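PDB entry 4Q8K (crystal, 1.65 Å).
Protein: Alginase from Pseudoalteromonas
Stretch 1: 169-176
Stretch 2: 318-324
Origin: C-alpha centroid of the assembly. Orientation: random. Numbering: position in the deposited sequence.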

# COMPACT_ATOMS: atom_id res chain seq x y z
N THR A 169 15.56 9.00 -1.51
CA THR A 169 15.11 7.65 -1.16
C THR A 169 14.13 7.62 0.01
O THR A 169 14.34 8.27 1.03
CB THR A 169 16.31 6.75 -0.80
OG1 THR A 169 17.37 6.96 -1.74
CG2 THR A 169 15.89 5.29 -0.80
N LEU A 170 13.04 6.87 -0.15
CA LEU A 170 12.12 6.61 0.94
C LEU A 170 12.19 5.13 1.33
O LEU A 170 12.11 4.25 0.47
CB LEU A 170 10.68 6.96 0.56
CG LEU A 170 10.37 8.43 0.23
CD1 LEU A 170 8.94 8.56 -0.26
CD2 LEU A 170 10.60 9.31 1.45
N VAL A 171 12.36 4.87 2.62
CA VAL A 171 12.39 3.49 3.11
C VAL A 171 11.31 3.29 4.15
O VAL A 171 11.32 3.95 5.19
CB VAL A 171 13.76 3.14 3.73
CG1 VAL A 171 13.65 1.85 4.53
CG2 VAL A 171 14.82 3.04 2.65
N PHE A 172 10.39 2.37 3.88
CA PHE A 172 9.27 2.12 4.77
C PHE A 172 9.45 0.78 5.48
O PHE A 172 9.48 -0.27 4.84
CB PHE A 172 7.94 2.13 4.01
CG PHE A 172 7.67 3.43 3.28
CD1 PHE A 172 7.11 4.51 3.95
CD2 PHE A 172 8.01 3.58 1.95
CE1 PHE A 172 6.86 5.71 3.29
CE2 PHE A 172 7.76 4.78 1.28
CZ PHE A 172 7.19 5.84 1.96
N VAL A 173 9.59 0.85 6.80
CA VAL A 173 9.92 -0.32 7.61
C VAL A 173 8.97 -0.43 8.80
O VAL A 173 9.27 0.04 9.90
CB VAL A 173 11.36 -0.21 8.12
CG1 VAL A 173 12.34 -0.68 7.04
CG2 VAL A 173 11.66 1.24 8.54
N PRO A 174 7.79 -1.02 8.57
CA PRO A 174 6.74 -1.11 9.58
C PRO A 174 7.14 -1.98 10.79
O PRO A 174 6.60 -1.76 11.88
CB PRO A 174 5.58 -1.74 8.82
CG PRO A 174 6.24 -2.49 7.70
CD PRO A 174 7.38 -1.62 7.29
N LEU A 175 8.07 -2.91 10.63
CA LEU A 175 8.55 -3.69 11.77
C LEU A 175 9.30 -2.80 12.76
O LEU A 175 9.49 -3.18 13.92
CB LEU A 175 9.44 -4.84 11.34
CG LEU A 175 8.81 -5.92 10.46
CD1 LEU A 175 9.89 -6.86 9.93
CD2 LEU A 175 7.71 -6.69 11.21
N GLU A 176 9.80 -1.67 12.29
CA GLU A 176 10.49 -0.70 13.13
C GLU A 176 9.57 0.47 13.54
O GLU A 176 9.49 0.84 14.70
CB GLU A 176 11.77 -0.20 12.45
CG GLU A 176 12.70 -1.31 12.02
CD GLU A 176 13.86 -0.84 11.18
OE1 GLU A 176 14.52 0.12 11.59
OE2 GLU A 176 14.14 -1.41 10.11
N LYS A 318 -2.80 6.96 -0.03
CA LYS A 318 -1.71 6.64 0.88
C LYS A 318 -0.70 5.76 0.18
O LYS A 318 -1.04 5.03 -0.76
CB LYS A 318 -2.22 5.91 2.12
CG LYS A 318 -3.52 6.44 2.68
CD LYS A 318 -3.78 5.90 4.08
CE LYS A 318 -4.08 4.41 4.07
NZ LYS A 318 -4.30 3.91 5.48
N PHE A 319 0.55 5.78 0.64
CA PHE A 319 1.53 4.86 0.08
C PHE A 319 2.63 4.62 1.11
O PHE A 319 2.82 5.44 2.01
CB PHE A 319 2.11 5.42 -1.22
CG PHE A 319 2.96 6.65 -1.02
CD1 PHE A 319 2.37 7.90 -0.95
CD2 PHE A 319 4.33 6.55 -0.91
CE1 PHE A 319 3.15 9.04 -0.76
CE2 PHE A 319 5.12 7.68 -0.73
CZ PHE A 319 4.52 8.92 -0.66
N GLY A 320 3.31 3.49 0.97
CA GLY A 320 4.36 3.09 1.89
C GLY A 320 4.35 1.58 2.09
O GLY A 320 4.38 0.81 1.14
N ASN A 321 4.30 1.15 3.35
CA ASN A 321 4.34 -0.27 3.61
C ASN A 321 3.45 -0.54 4.80
O ASN A 321 3.81 -0.26 5.95
CB ASN A 321 5.80 -0.70 3.86
CG ASN A 321 5.94 -2.18 4.18
OD1 ASN A 321 4.95 -2.89 4.37
ND2 ASN A 321 7.17 -2.64 4.28
N TYR A 322 2.24 -1.02 4.51
CA TYR A 322 1.27 -1.39 5.53
C TYR A 322 1.23 -2.92 5.63
O TYR A 322 0.52 -3.57 4.88
CB TYR A 322 -0.09 -0.84 5.13
CG TYR A 322 -1.23 -1.09 6.09
CD1 TYR A 322 -1.03 -1.68 7.33
CD2 TYR A 322 -2.53 -0.73 5.74
CE1 TYR A 322 -2.09 -1.90 8.19
CE2 TYR A 322 -3.59 -0.95 6.60
CZ TYR A 322 -3.36 -1.54 7.83
OH TYR A 322 -4.42 -1.76 8.69
N LEU A 323 2.01 -3.46 6.57
CA LEU A 323 2.17 -4.90 6.74
C LEU A 323 0.95 -5.55 7.40
O LEU A 323 0.53 -5.15 8.49
CB LEU A 323 3.43 -5.18 7.57
CG LEU A 323 3.98 -6.61 7.66
CD1 LEU A 323 4.48 -7.09 6.30
CD2 LEU A 323 5.09 -6.68 8.71
N GLN A 324 0.38 -6.54 6.71
CA GLN A 324 -0.88 -7.16 7.09
C GLN A 324 -0.64 -8.33 8.03
O GLN A 324 0.17 -9.20 7.74
CB GLN A 324 -1.61 -7.66 5.84
CG GLN A 324 -1.87 -6.56 4.80
CD GLN A 324 -2.81 -5.48 5.32
OE1 GLN A 324 -2.40 -4.33 5.52
NE2 GLN A 324 -4.07 -5.84 5.52

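The two stretches, at least 147 residues apart in sequence where they touch, run in nearly the same direction: the vectors from CA of Leu170 to CA of Leu175 and from CA of Phe319 to CA of Leu323 diverge by 20°. Their closest backbone register pairs Phe172 with Asn321, CA to CA 5.6 Å. No backbone-to-backbone hydrogen bond links them; the contact is made by side chains packing against each other and against backbone atoms. Stretch 1 passes from strand into helix after Val173, the N-cap residue, whose O accepts a backbone hydrogen bond from Glu176 N at 3.0 Å. Stretch 2 turns a corner at Gly320.

Gly320 packs against the Phe172 ring. Its CA lies 3.5 Å from the centroid of the Phe172 ring and 8° off the ring normal, a CH-pi contact over the face. At phi/psi of 144/-127 a CB would jam against the carbonyl O of Phe319, and an ideal CB would also sit 3.1 Å from Phe172 CD1; the absent side chain thus lets backbone and ring approach closely.

Phe319 CE2 reaches Phe172 CZ at 3.9 Å, with ring planes at 82° and centroids 6.0 Å apart, an oblique aromatic pair. Leu170 CD1 meets the edge of the Phe319 ring, 3.9 Å from CE2, extending the apolar cluster.

Asn321 supplies the polar link. Its ND2 donates to Phe172 O at 3.4 Å with an N-H...O angle of 151°, a weak hydrogen bond, and its CB packs 3.6 Å from Phe172 CB. The same ND2 lies 3.2 Å from Pro174 CD.

Beyond it the contact becomes apolar again. Pro174 CG sits 3.9 Å from Leu323 CB, and Leu175, whose CA-to-CB bond points sideways, still brings CD2 within 3.6 Å of Leu323 CD2. In all, 363 Å² is buried, both sides summed.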